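Local atomic coordinates of probable oxidoreductase protein (Rhizobium etli, PDB entry 4FB5), a protein that probably acts as an oxidoreductase of the GFO/IDH/MocA family, binding a nicotinamide nucleotide in its Rossmann-fold domain. Residues G29-G34 / V98-P103; V175-V180 / S266-A271; G223-V228 / V257-D262. All blocks are in the same frame, centred on the assembly; numbering follows the deposited sequence.

Contact 1: residues G29-G34 / V98-P103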
ATOM      1  N   GLY A  29       8.866 -33.168 -26.095  1.00 54.96           N
ATOM      2  CA  GLY A  29       8.104 -32.769 -27.251  1.00 54.74           C
ATOM      3  C   GLY A  29       7.177 -31.659 -26.843  1.00 54.79           C
ATOM      4  O   GLY A  29       6.467 -31.804 -25.844  1.00 55.52           O
ATOM      5  N   LEU A  30       7.176 -30.548 -27.577  1.00 54.19           N
ATOM      6  CA  LEU A  30       6.235 -29.470 -27.278  1.00 53.79           C
ATOM      7  C   LEU A  30       5.257 -29.303 -28.402  1.00 53.63           C
ATOM      8  O   LEU A  30       5.662 -29.253 -29.539  1.00 53.88           O
ATOM      9  CB  LEU A  30       6.986 -28.159 -27.106  1.00 53.98           C
ATOM     10  CG  LEU A  30       6.437 -26.947 -26.337  1.00 52.92           C
ATOM     11  CD1 LEU A  30       6.891 -25.688 -27.032  1.00 51.00           C
ATOM     12  CD2 LEU A  30       4.942 -26.931 -26.211  1.00 53.58           C
ATOM     13  N   ILE A  31       3.973 -29.193 -28.078  1.00 54.21           N
ATOM     14  CA  ILE A  31       2.902 -28.830 -29.053  1.00 54.13           C
ATOM     15  C   ILE A  31       2.268 -27.492 -28.677  1.00 54.18           C
ATOM     16  O   ILE A  31       1.856 -27.312 -27.534  1.00 53.71           O
ATOM     17  CB  ILE A  31       1.783 -29.876 -29.070  1.00 53.77           C
ATOM     18  CG1 ILE A  31       2.371 -31.274 -28.937  1.00 55.20           C
ATOM     19  CG2 ILE A  31       0.995 -29.804 -30.352  1.00 54.10           C
ATOM     20  CD1 ILE A  31       1.424 -32.262 -28.291  1.00 56.85           C
ATOM     21  N   GLY A  32       2.182 -26.575 -29.639  1.00 54.69           N
ATOM     22  CA  GLY A  32       1.727 -25.195 -29.391  1.00 56.07           C
ATOM     23  C   GLY A  32       2.894 -24.242 -29.121  1.00 56.95           C
ATOM     24  O   GLY A  32       3.887 -24.633 -28.491  1.00 57.50           O
ATOM     25  N   THR A  33       2.797 -23.002 -29.607  1.00 57.39           N
ATOM     26  CA  THR A  33       3.913 -22.028 -29.509  1.00 57.82           C
ATOM     27  C   THR A  33       3.470 -20.623 -29.171  1.00 58.03           C
ATOM     28  O   THR A  33       4.313 -19.714 -29.093  1.00 57.20           O
ATOM     29  CB  THR A  33       4.804 -21.941 -30.801  1.00 58.37           C
ATOM     30  OG1 THR A  33       4.034 -21.466 -31.930  1.00 57.80           O
ATOM     31  CG2 THR A  33       5.444 -23.292 -31.117  1.00 57.73           C
ATOM     32  N   GLY A  34       2.149 -20.458 -29.008  1.00 58.56           N
ATOM     33  CA  GLY A  34       1.563 -19.276 -28.392  1.00 59.53           C
ATOM     34  C   GLY A  34       2.167 -19.090 -27.008  1.00 60.43           C
ATOM     35  O   GLY A  34       3.060 -19.850 -26.598  1.00 60.65           O
ATOM     36  N   VAL A  98       5.470 -35.195 -23.285  1.00 61.10           N
ATOM     37  CA  VAL A  98       4.770 -34.219 -24.132  1.00 59.90           C
ATOM     38  C   VAL A  98       4.227 -33.010 -23.350  1.00 59.02           C
ATOM     39  O   VAL A  98       3.620 -33.164 -22.294  1.00 59.04           O
ATOM     40  CB  VAL A  98       3.696 -34.883 -25.016  1.00 59.87           C
ATOM     41  CG1 VAL A  98       3.063 -33.872 -25.923  1.00 58.85           C
ATOM     42  CG2 VAL A  98       4.322 -36.024 -25.856  1.00 60.70           C
ATOM     43  N   SER A  99       4.515 -31.812 -23.860  1.00 57.95           N
ATOM     44  CA  SER A  99       4.009 -30.550 -23.324  1.00 56.67           C
ATOM     45  C   SER A  99       2.871 -30.135 -24.212  1.00 56.22           C
ATOM     46  O   SER A  99       3.099 -29.646 -25.313  1.00 56.09           O
ATOM     47  CB  SER A  99       5.080 -29.451 -23.400  1.00 56.41           C
ATOM     48  OG  SER A  99       5.833 -29.287 -22.207  1.00 55.40           O
ATOM     49  N   VAL A 100       1.646 -30.319 -23.756  1.00 55.88           N
ATOM     50  CA  VAL A 100       0.504 -29.842 -24.536  1.00 55.96           C
ATOM     51  C   VAL A 100       0.142 -28.459 -24.082  1.00 55.52           C
ATOM     52  O   VAL A 100      -0.104 -28.256 -22.918  1.00 55.80           O
ATOM     53  CB  VAL A 100      -0.729 -30.727 -24.375  1.00 55.78           C
ATOM     54  CG1 VAL A 100      -1.806 -30.254 -25.287  1.00 56.81           C
ATOM     55  CG2 VAL A 100      -0.388 -32.168 -24.703  1.00 56.34           C
ATOM     56  N   THR A 101       0.128 -27.505 -24.999  1.00 55.58           N
ATOM     57  CA  THR A 101      -0.142 -26.109 -24.654  1.00 55.42           C
ATOM     58  C   THR A 101      -0.969 -25.505 -25.729  1.00 55.47           C
ATOM     59  O   THR A 101      -0.912 -24.310 -25.931  1.00 55.90           O
ATOM     60  CB  THR A 101       1.135 -25.234 -24.608  1.00 55.03           C
ATOM     61  OG1 THR A 101       1.695 -25.139 -25.917  1.00 55.38           O
ATOM     62  CG2 THR A 101       2.172 -25.806 -23.693  1.00 55.53           C
ATOM     63  N   THR A 102      -1.698 -26.345 -26.447  1.00 55.99           N
ATOM     64  CA  THR A 102      -2.577 -25.929 -27.527  1.00 56.41           C
ATOM     65  C   THR A 102      -3.870 -25.408 -26.940  1.00 56.66           C
ATOM     66  O   THR A 102      -3.997 -25.303 -25.721  1.00 56.88           O
ATOM     67  CB  THR A 102      -2.893 -27.116 -28.452  1.00 56.88           C
ATOM     68  OG1 THR A 102      -3.410 -28.217 -27.680  1.00 57.17           O
ATOM     69  CG2 THR A 102      -1.632 -27.562 -29.206  1.00 57.18           C
ATOM     70  N   PRO A 103      -4.837 -25.058 -27.795  1.00 57.04           N
ATOM     71  CA  PRO A 103      -6.100 -24.575 -27.247  1.00 57.46           C
ATOM     72  C   PRO A 103      -6.920 -25.648 -26.529  1.00 57.95           C
ATOM     73  O   PRO A 103      -6.759 -26.834 -26.794  1.00 57.70           O
ATOM     74  CB  PRO A 103      -6.832 -24.079 -28.486  1.00 57.39           C
ATOM     75  CG  PRO A 103      -5.738 -23.658 -29.379  1.00 56.97           C
ATOM     76  CD  PRO A 103      -4.696 -24.696 -29.215  1.00 56.98           C
TER
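Gly29 accepts the amide of Ser99 on its carbonyl oxygen, Ser99 N to Gly29 O 2.8 Å, within the parallel pairing of strands 27-31 and 97-100. Leu30 follows on the face it shares with Ser99. Its CD2 lies 3.8 Å from Ser99 CB and extends to Thr101, whose side chain it crosses at about a right angle; Ser99 OG itself bonds His40 and Trp44. Ile31 contributes more than any other residue. Its N-H points almost straight at Ser99 O (Ile31 N to Ser99 O 2.9 Å, 177° at the hydrogen), while its own carbonyl is gripped by two donors of one residue, Thr101 N at 3.1 Å and Thr101 OG1 at 2.7 Å from Ile31 O, the hydroxyl tilted off the carbonyl plane. The side chain divides its work: CG1 lies anti to the carbonyl carbon (chi1 -39°), which sends CD1 back to the methyls of Val98 and Val100, with 4.0 Å from Ile31 CD1 to Val100 CG2. The other branch, Ile31 CG2, meets Thr102 CG2 at 3.6 Å, under the cover of Met110 on helix 107-116. Gly32 has a positive phi (93°), where a beta carbon would probably crowd the preceding carbonyl. Gly34 then takes the N-cap position of helix 35-44. Two central neighbouring strands of a parallel sheet, the first leading through a glycine-rich turn into a helix, are characteristic of the Rossmann fold, and the turn is consistent with its dinucleotide-binding GxGxxG motif.

Contact 2: residues V175-V180 / S266-A271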
ATOM      1  N   VAL A 175      -8.620 -22.687  10.601  1.00 36.58           N
ATOM      2  CA  VAL A 175      -9.166 -21.820   9.571  1.00 35.79           C
ATOM      3  C   VAL A 175     -10.677 -21.943   9.605  1.00 36.51           C
ATOM      4  O   VAL A 175     -11.148 -23.045   9.559  1.00 36.88           O
ATOM      5  CB  VAL A 175      -8.582 -22.209   8.209  1.00 35.43           C
ATOM      6  CG1 VAL A 175      -9.255 -21.466   7.088  1.00 34.43           C
ATOM      7  CG2 VAL A 175      -7.056 -21.931   8.208  1.00 33.31           C
ATOM      8  N   ASN A 176     -11.392 -20.821   9.772  1.00 37.12           N
ATOM      9  CA  ASN A 176     -12.843 -20.742   9.807  1.00 38.68           C
ATOM     10  C   ASN A 176     -13.350 -20.290   8.416  1.00 38.88           C
ATOM     11  O   ASN A 176     -14.282 -20.896   7.885  1.00 40.37           O
ATOM     12  CB  ASN A 176     -13.382 -19.636  10.753  1.00 39.51           C
ATOM     13  CG  ASN A 176     -12.619 -19.491  12.065  1.00 45.36           C
ATOM     14  OD1 ASN A 176     -12.486 -20.454  12.851  1.00 55.76           O
ATOM     15  ND2 ASN A 176     -12.171 -18.267  12.363  1.00 48.49           N
ATOM     16  N   HIS A 177     -12.771 -19.204   7.871  1.00 36.58           N
ATOM     17  CA  HIS A 177     -13.276 -18.515   6.686  1.00 34.41           C
ATOM     18  C   HIS A 177     -12.212 -18.237   5.629  1.00 33.25           C
ATOM     19  O   HIS A 177     -11.062 -17.922   5.932  1.00 32.93           O
ATOM     20  CB  HIS A 177     -13.851 -17.201   7.132  1.00 34.68           C
ATOM     21  CG  HIS A 177     -14.484 -16.407   6.045  1.00 36.34           C
ATOM     22  ND1 HIS A 177     -15.235 -16.977   5.046  1.00 39.28           N
ATOM     23  CD2 HIS A 177     -14.539 -15.070   5.837  1.00 39.83           C
ATOM     24  CE1 HIS A 177     -15.705 -16.030   4.253  1.00 40.14           C
ATOM     25  NE2 HIS A 177     -15.303 -14.862   4.716  1.00 39.14           N
ATOM     26  N   VAL A 178     -12.581 -18.337   4.372  1.00 31.53           N
ATOM     27  CA  VAL A 178     -11.610 -18.058   3.322  1.00 30.69           C
ATOM     28  C   VAL A 178     -12.239 -17.320   2.169  1.00 29.72           C
ATOM     29  O   VAL A 178     -13.267 -17.733   1.708  1.00 29.14           O
ATOM     30  CB  VAL A 178     -10.974 -19.332   2.775  1.00 30.60           C
ATOM     31  CG1 VAL A 178     -10.096 -19.001   1.574  1.00 31.04           C
ATOM     32  CG2 VAL A 178     -10.195 -20.031   3.860  1.00 30.15           C
ATOM     33  N   ARG A 179     -11.584 -16.247   1.718  1.00 29.11           N
ATOM     34  CA  ARG A 179     -11.992 -15.421   0.569  1.00 28.43           C
ATOM     35  C   ARG A 179     -10.979 -15.531  -0.556  1.00 28.97           C
ATOM     36  O   ARG A 179      -9.784 -15.511  -0.285  1.00 29.50           O
ATOM     37  CB  ARG A 179     -12.061 -13.974   1.011  1.00 26.79           C
ATOM     38  CG  ARG A 179     -13.289 -13.742   1.791  1.00 25.58           C
ATOM     39  CD  ARG A 179     -13.231 -12.450   2.536  1.00 27.96           C
ATOM     40  NE  ARG A 179     -14.171 -12.365   3.659  1.00 27.87           N
ATOM     41  CZ  ARG A 179     -14.292 -11.290   4.440  1.00 30.05           C
ATOM     42  NH1 ARG A 179     -13.520 -10.230   4.211  1.00 31.50           N
ATOM     43  NH2 ARG A 179     -15.152 -11.254   5.473  1.00 28.41           N
ATOM     44  N   VAL A 180     -11.418 -15.588  -1.815  1.00 29.42           N
ATOM     45  CA  VAL A 180     -10.462 -15.735  -2.955  1.00 30.08           C
ATOM     46  C   VAL A 180     -10.918 -15.041  -4.211  1.00 29.90           C
ATOM     47  O   VAL A 180     -11.986 -15.338  -4.667  1.00 30.96           O
ATOM     48  CB  VAL A 180     -10.261 -17.203  -3.310  1.00 29.69           C
ATOM     49  CG1 VAL A 180      -9.302 -17.321  -4.416  1.00 32.19           C
ATOM     50  CG2 VAL A 180      -9.650 -17.850  -2.175  1.00 31.82           C
ATOM     51  N   SER A 266     -15.683 -22.390   5.415  1.00 35.76           N
ATOM     52  CA  SER A 266     -16.598 -21.615   4.651  1.00 34.55           C
ATOM     53  C   SER A 266     -15.799 -20.680   3.743  1.00 34.30           C
ATOM     54  O   SER A 266     -14.888 -20.007   4.199  1.00 34.76           O
ATOM     55  CB  SER A 266     -17.474 -20.861   5.612  1.00 34.10           C
ATOM     56  OG  SER A 266     -17.658 -19.531   5.173  1.00 37.11           O
ATOM     57  N   ALA A 267     -16.113 -20.657   2.450  1.00 32.99           N
ATOM     58  CA  ALA A 267     -15.247 -19.985   1.495  1.00 32.03           C
ATOM     59  C   ALA A 267     -16.067 -19.188   0.496  1.00 31.02           C
ATOM     60  O   ALA A 267     -17.162 -19.573   0.169  1.00 31.58           O
ATOM     61  CB  ALA A 267     -14.326 -20.995   0.810  1.00 31.57           C
ATOM     62  N   VAL A 268     -15.584 -18.028   0.092  1.00 30.30           N
ATOM     63  CA  VAL A 268     -16.210 -17.261  -0.978  1.00 29.95           C
ATOM     64  C   VAL A 268     -15.212 -17.196  -2.094  1.00 29.65           C
ATOM     65  O   VAL A 268     -14.040 -16.956  -1.832  1.00 30.15           O
ATOM     66  CB  VAL A 268     -16.569 -15.853  -0.552  1.00 29.93           C
ATOM     67  CG1 VAL A 268     -17.325 -15.136  -1.651  1.00 29.38           C
ATOM     68  CG2 VAL A 268     -17.441 -15.901   0.684  1.00 30.16           C
ATOM     69  N   LEU A 269     -15.676 -17.454  -3.312  1.00 29.28           N
ATOM     70  CA  LEU A 269     -14.884 -17.334  -4.557  1.00 29.50           C
ATOM     71  C   LEU A 269     -15.543 -16.319  -5.527  1.00 30.38           C
ATOM     72  O   LEU A 269     -16.750 -16.309  -5.732  1.00 31.01           O
ATOM     73  CB  LEU A 269     -14.732 -18.674  -5.241  1.00 28.64           C
ATOM     74  CG  LEU A 269     -13.691 -18.829  -6.347  1.00 29.07           C
ATOM     75  CD1 LEU A 269     -13.144 -20.237  -6.282  1.00 23.91           C
ATOM     76  CD2 LEU A 269     -14.191 -18.490  -7.769  1.00 28.29           C
HETATM   77  N   MSE A 270     -14.735 -15.446  -6.093  1.00 30.67           N
HETATM   78  CA  MSE A 270     -15.201 -14.422  -7.013  1.00 30.85           C
HETATM   79  C   MSE A 270     -14.207 -14.488  -8.146  1.00 30.04           C
HETATM   80  O   MSE A 270     -13.002 -14.510  -7.898  1.00 30.78           O
HETATM   81  CB  MSE A 270     -15.189 -13.057  -6.354  1.00 30.53           C
HETATM   82  CG  MSE A 270     -16.131 -13.026  -5.205  1.00 36.29           C
HETATM   83 SE   MSE A 270     -15.846 -11.685  -3.787  1.00 53.10          SE
HETATM   84  CE  MSE A 270     -14.575 -12.655  -2.599  1.00 45.10           C
ATOM     85  N   ALA A 271     -14.703 -14.586  -9.370  1.00 28.74           N
ATOM     86  CA  ALA A 271     -13.852 -14.634 -10.549  1.00 28.23           C
ATOM     87  C   ALA A 271     -14.490 -13.659 -11.500  1.00 27.42           C
ATOM     88  O   ALA A 271     -15.712 -13.564 -11.561  1.00 27.08           O
ATOM     89  CB  ALA A 271     -13.755 -16.027 -11.130  1.00 27.68           C
TER
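In the large mixed sheet of the C-terminal domain, His177 and Ser266 belong to a parallel pairing between strands 175-183 and 266-272, the two segments running 7° from parallel. The His177 ring meets the second strand with its edge. CG lies anti to the backbone N (chi1 -177°), and ND1 donates to Ser266 O at 3.2 Å from above that carbonyl's plane, while Val178 N approaches the same Ser266 O nearly head-on at 2.9 Å. Two donors therefore hold one oxygen. Beside them, His177 CE1 rests 4.0 Å from Val268 CG2. At the far side of the ring NE2 accepts from Arg179 NE, 2.9 Å from His177 NE2, and the guanidinium continues into salt bridges with Asp183 and Glu181 of the second subunit. A phenylalanine in place of His177 would probably leave Ser266 O with one donor fewer and Arg179 NE without its acceptor. On its other side the strand bulges: Asn176 and His177 both face Tyr287 of strand 281-288, a classic beta bulge. The main chains stay paired beyond it, with Val268 N to Val178 O at 2.8 Å and Met270 N to Val180 O at 3.1 Å. Val178, Val180, Ala267 and Leu269 turn to the opposite face, where Val178 CB and Ala267 CB stand 4.2 Å apart and Leu218 of helix 206-221 packs on both valines.

Contact 3: residues G223-V228 / V257-D262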
ATOM      1  N   GLY A 223      -8.321 -28.487   0.549  1.00 39.88           N
ATOM      2  CA  GLY A 223      -8.632 -29.618  -0.254  1.00 39.22           C
ATOM      3  C   GLY A 223      -9.768 -29.217  -1.160  1.00 39.87           C
ATOM      4  O   GLY A 223      -9.956 -28.020  -1.453  1.00 39.79           O
ATOM      5  N   HIS A 224     -10.506 -30.230  -1.607  1.00 39.78           N
ATOM      6  CA  HIS A 224     -11.541 -30.084  -2.601  1.00 40.07           C
ATOM      7  C   HIS A 224     -12.839 -29.424  -2.094  1.00 40.61           C
ATOM      8  O   HIS A 224     -13.026 -29.227  -0.906  1.00 40.53           O
ATOM      9  CB  HIS A 224     -11.797 -31.437  -3.244  1.00 39.68           C
ATOM     10  CG  HIS A 224     -10.758 -31.830  -4.247  1.00 38.98           C
ATOM     11  ND1 HIS A 224     -10.559 -31.140  -5.426  1.00 38.24           N
ATOM     12  CD2 HIS A 224      -9.870 -32.854  -4.258  1.00 39.26           C
ATOM     13  CE1 HIS A 224      -9.587 -31.710  -6.116  1.00 38.62           C
ATOM     14  NE2 HIS A 224      -9.158 -32.761  -5.434  1.00 40.99           N
ATOM     15  N   VAL A 225     -13.719 -29.055  -3.011  1.00 41.22           N
ATOM     16  CA  VAL A 225     -14.903 -28.270  -2.669  1.00 42.45           C
ATOM     17  C   VAL A 225     -16.115 -29.188  -2.484  1.00 43.52           C
ATOM     18  O   VAL A 225     -16.254 -30.195  -3.197  1.00 44.69           O
ATOM     19  CB  VAL A 225     -15.156 -27.269  -3.799  1.00 41.40           C
ATOM     20  CG1 VAL A 225     -16.363 -26.496  -3.551  1.00 41.08           C
ATOM     21  CG2 VAL A 225     -14.016 -26.329  -3.850  1.00 43.32           C
ATOM     22  N   GLU A 226     -17.017 -28.853  -1.572  1.00 44.16           N
ATOM     23  CA  GLU A 226     -18.043 -29.845  -1.192  1.00 44.83           C
ATOM     24  C   GLU A 226     -19.468 -29.456  -1.439  1.00 43.09           C
ATOM     25  O   GLU A 226     -20.260 -30.298  -1.813  1.00 43.97           O
ATOM     26  CB  GLU A 226     -17.848 -30.358   0.236  1.00 45.66           C
ATOM     27  CG  GLU A 226     -16.578 -31.230   0.342  1.00 52.15           C
ATOM     28  CD  GLU A 226     -16.058 -31.390   1.793  1.00 61.45           C
ATOM     29  OE1 GLU A 226     -16.831 -31.092   2.764  1.00 62.44           O
ATOM     30  OE2 GLU A 226     -14.869 -31.827   1.944  1.00 63.33           O
ATOM     31  N   ALA A 227     -19.804 -28.202  -1.238  1.00 40.98           N
ATOM     32  CA  ALA A 227     -21.078 -27.698  -1.671  1.00 39.31           C
ATOM     33  C   ALA A 227     -20.779 -26.319  -2.257  1.00 38.77           C
ATOM     34  O   ALA A 227     -19.784 -25.712  -1.874  1.00 39.30           O
ATOM     35  CB  ALA A 227     -22.007 -27.610  -0.513  1.00 38.52           C
ATOM     36  N   VAL A 228     -21.606 -25.842  -3.190  1.00 37.42           N
ATOM     37  CA  VAL A 228     -21.414 -24.568  -3.877  1.00 35.80           C
ATOM     38  C   VAL A 228     -22.755 -23.957  -4.209  1.00 36.37           C
ATOM     39  O   VAL A 228     -23.704 -24.686  -4.425  1.00 35.97           O
ATOM     40  CB  VAL A 228     -20.567 -24.677  -5.192  1.00 35.43           C
ATOM     41  CG1 VAL A 228     -19.175 -25.273  -4.912  1.00 34.17           C
ATOM     42  CG2 VAL A 228     -21.290 -25.455  -6.307  1.00 34.40           C
ATOM     43  N   VAL A 257     -19.297 -17.347  -5.886  1.00 35.22           N
ATOM     44  CA  VAL A 257     -19.660 -18.655  -5.429  1.00 34.90           C
ATOM     45  C   VAL A 257     -19.464 -18.666  -3.939  1.00 35.67           C
ATOM     46  O   VAL A 257     -18.389 -18.297  -3.464  1.00 36.58           O
ATOM     47  CB  VAL A 257     -18.727 -19.684  -6.046  1.00 34.80           C
ATOM     48  CG1 VAL A 257     -19.133 -21.105  -5.663  1.00 34.61           C
ATOM     49  CG2 VAL A 257     -18.667 -19.509  -7.559  1.00 33.28           C
ATOM     50  N   LEU A 258     -20.498 -19.054  -3.202  1.00 35.57           N
ATOM     51  CA  LEU A 258     -20.371 -19.391  -1.804  1.00 35.43           C
ATOM     52  C   LEU A 258     -19.989 -20.852  -1.749  1.00 37.27           C
ATOM     53  O   LEU A 258     -20.448 -21.632  -2.573  1.00 37.81           O
ATOM     54  CB  LEU A 258     -21.713 -19.210  -1.190  1.00 34.40           C
ATOM     55  CG  LEU A 258     -21.942 -17.874  -0.529  1.00 34.05           C
ATOM     56  CD1 LEU A 258     -21.162 -16.796  -1.158  1.00 33.27           C
ATOM     57  CD2 LEU A 258     -23.414 -17.535  -0.465  1.00 33.33           C
HETATM   58  N   MSE A 259     -19.142 -21.261  -0.824  1.00 38.85           N
HETATM   59  CA  MSE A 259     -18.794 -22.675  -0.801  1.00 41.78           C
HETATM   60  C   MSE A 259     -18.558 -23.238   0.595  1.00 41.93           C
HETATM   61  O   MSE A 259     -18.681 -22.543   1.592  1.00 41.42           O
HETATM   62  CB  MSE A 259     -17.575 -22.979  -1.664  1.00 42.36           C
HETATM   63  CG  MSE A 259     -17.335 -22.001  -2.776  1.00 50.66           C
HETATM   64 SE   MSE A 259     -15.689 -22.361  -3.829  1.00 70.09          SE
HETATM   65  CE  MSE A 259     -14.355 -21.530  -2.657  1.00 62.50           C
ATOM     66  N   ARG A 260     -18.238 -24.528   0.624  1.00 42.83           N
ATOM     67  CA  ARG A 260     -17.795 -25.231   1.809  1.00 44.05           C
ATOM     68  C   ARG A 260     -16.700 -26.161   1.346  1.00 44.62           C
ATOM     69  O   ARG A 260     -16.886 -26.910   0.411  1.00 44.70           O
ATOM     70  CB  ARG A 260     -18.942 -26.036   2.410  1.00 43.91           C
ATOM     71  CG  ARG A 260     -20.033 -25.177   3.007  1.00 45.86           C
ATOM     72  CD  ARG A 260     -19.640 -24.771   4.397  1.00 51.72           C
ATOM     73  NE  ARG A 260     -20.501 -23.758   4.984  1.00 56.02           N
ATOM     74  CZ  ARG A 260     -20.296 -23.240   6.189  1.00 59.13           C
ATOM     75  NH1 ARG A 260     -19.251 -23.637   6.920  1.00 59.24           N
ATOM     76  NH2 ARG A 260     -21.132 -22.327   6.661  1.00 59.39           N
ATOM     77  N   LEU A 261     -15.537 -26.092   1.951  1.00 46.26           N
ATOM     78  CA  LEU A 261     -14.524 -27.039   1.589  1.00 48.68           C
ATOM     79  C   LEU A 261     -14.479 -28.163   2.594  1.00 50.61           C
ATOM     80  O   LEU A 261     -15.244 -28.209   3.580  1.00 50.78           O
ATOM     81  CB  LEU A 261     -13.156 -26.394   1.562  1.00 48.49           C
ATOM     82  CG  LEU A 261     -13.006 -25.012   0.962  1.00 49.78           C
ATOM     83  CD1 LEU A 261     -11.776 -24.320   1.545  1.00 48.33           C
ATOM     84  CD2 LEU A 261     -12.915 -25.119  -0.556  1.00 49.79           C
ATOM     85  N   ASP A 262     -13.554 -29.066   2.303  1.00 53.02           N
ATOM     86  CA  ASP A 262     -13.044 -30.058   3.224  1.00 55.51           C
ATOM     87  C   ASP A 262     -12.941 -29.471   4.609  1.00 55.62           C
ATOM     88  O   ASP A 262     -12.353 -28.379   4.796  1.00 56.60           O
ATOM     89  CB  ASP A 262     -11.645 -30.459   2.777  1.00 56.73           C
ATOM     90  CG  ASP A 262     -11.520 -31.946   2.524  1.00 61.71           C
ATOM     91  OD1 ASP A 262     -11.725 -32.744   3.497  1.00 66.03           O
ATOM     92  OD2 ASP A 262     -11.212 -32.303   1.344  1.00 64.49           O
TER
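Val225 works with its two methyls in two directions, each meeting a side chain of strand 254-261 at a slant. CG2 touches the tip of Leu261, 3.7 Å from Val225 CG2 to Leu261 CD2. CG1, anti to the backbone N (chi1 177°), lies against the root of selenomethionine Met259, 4.2 Å from Val225 CG1 to Met259 CB. From that root the Met259 chain bends at its third torsion, and it packs on Leu215 and Leu218 of helix 206-221. Val228 shares this face: its CB takes up Val257 CG1 at 3.9 Å, and its CG1 lies near Met259 CB. Helix 367-385 packs on Val225 through Ser376 and on Val228 through Met380.

Between Val225 and Val228 the register slips. Glu226 and Ala227 both face Arg260, a classic beta bulge, in which Glu226 N donates to Arg260 O at 2.8 Å and Arg260 N to Ala227 O at 3.2 Å, the latter bond bent and tilted from the carbonyl plane. The Arg260 side chain leads away from strand 225-233, its guanidinium held by Gly264 O and by Asp231 of the second subunit. At the exposed end Glu226 reaches across toward Asp262, so that two carboxylates lie near each other, though their exact placement is doubtful. One apolar face under helices and an opposite face turned to a partner subunit are characteristic of the open-faced beta sheet in GFO/IDH/MocA C-terminal domains.

The three contacts illustrate how a probable two-domain oxidoreductase is built. Contact 1 closes first along the chain, within the parallel sheet of the Rossmann-fold domain. Contacts 2 and 3 lie on the other side of the chain's centre, their own centres 33 and 32 Å from that of contact 1, and neither touches contact 1. Contact 3 is nested inside the chain loop that contact 2 closes, and their centres are 9 Å apart. Strands 254-261 and 266-272, consecutive in sequence and adjacent in the mixed sheet, join them through Leu269 O to Val257 N and Ala267 O to Met259 N, both 2.8 Å. Both contacts also reach the second subunit, so this sheet serves folding and assembly together.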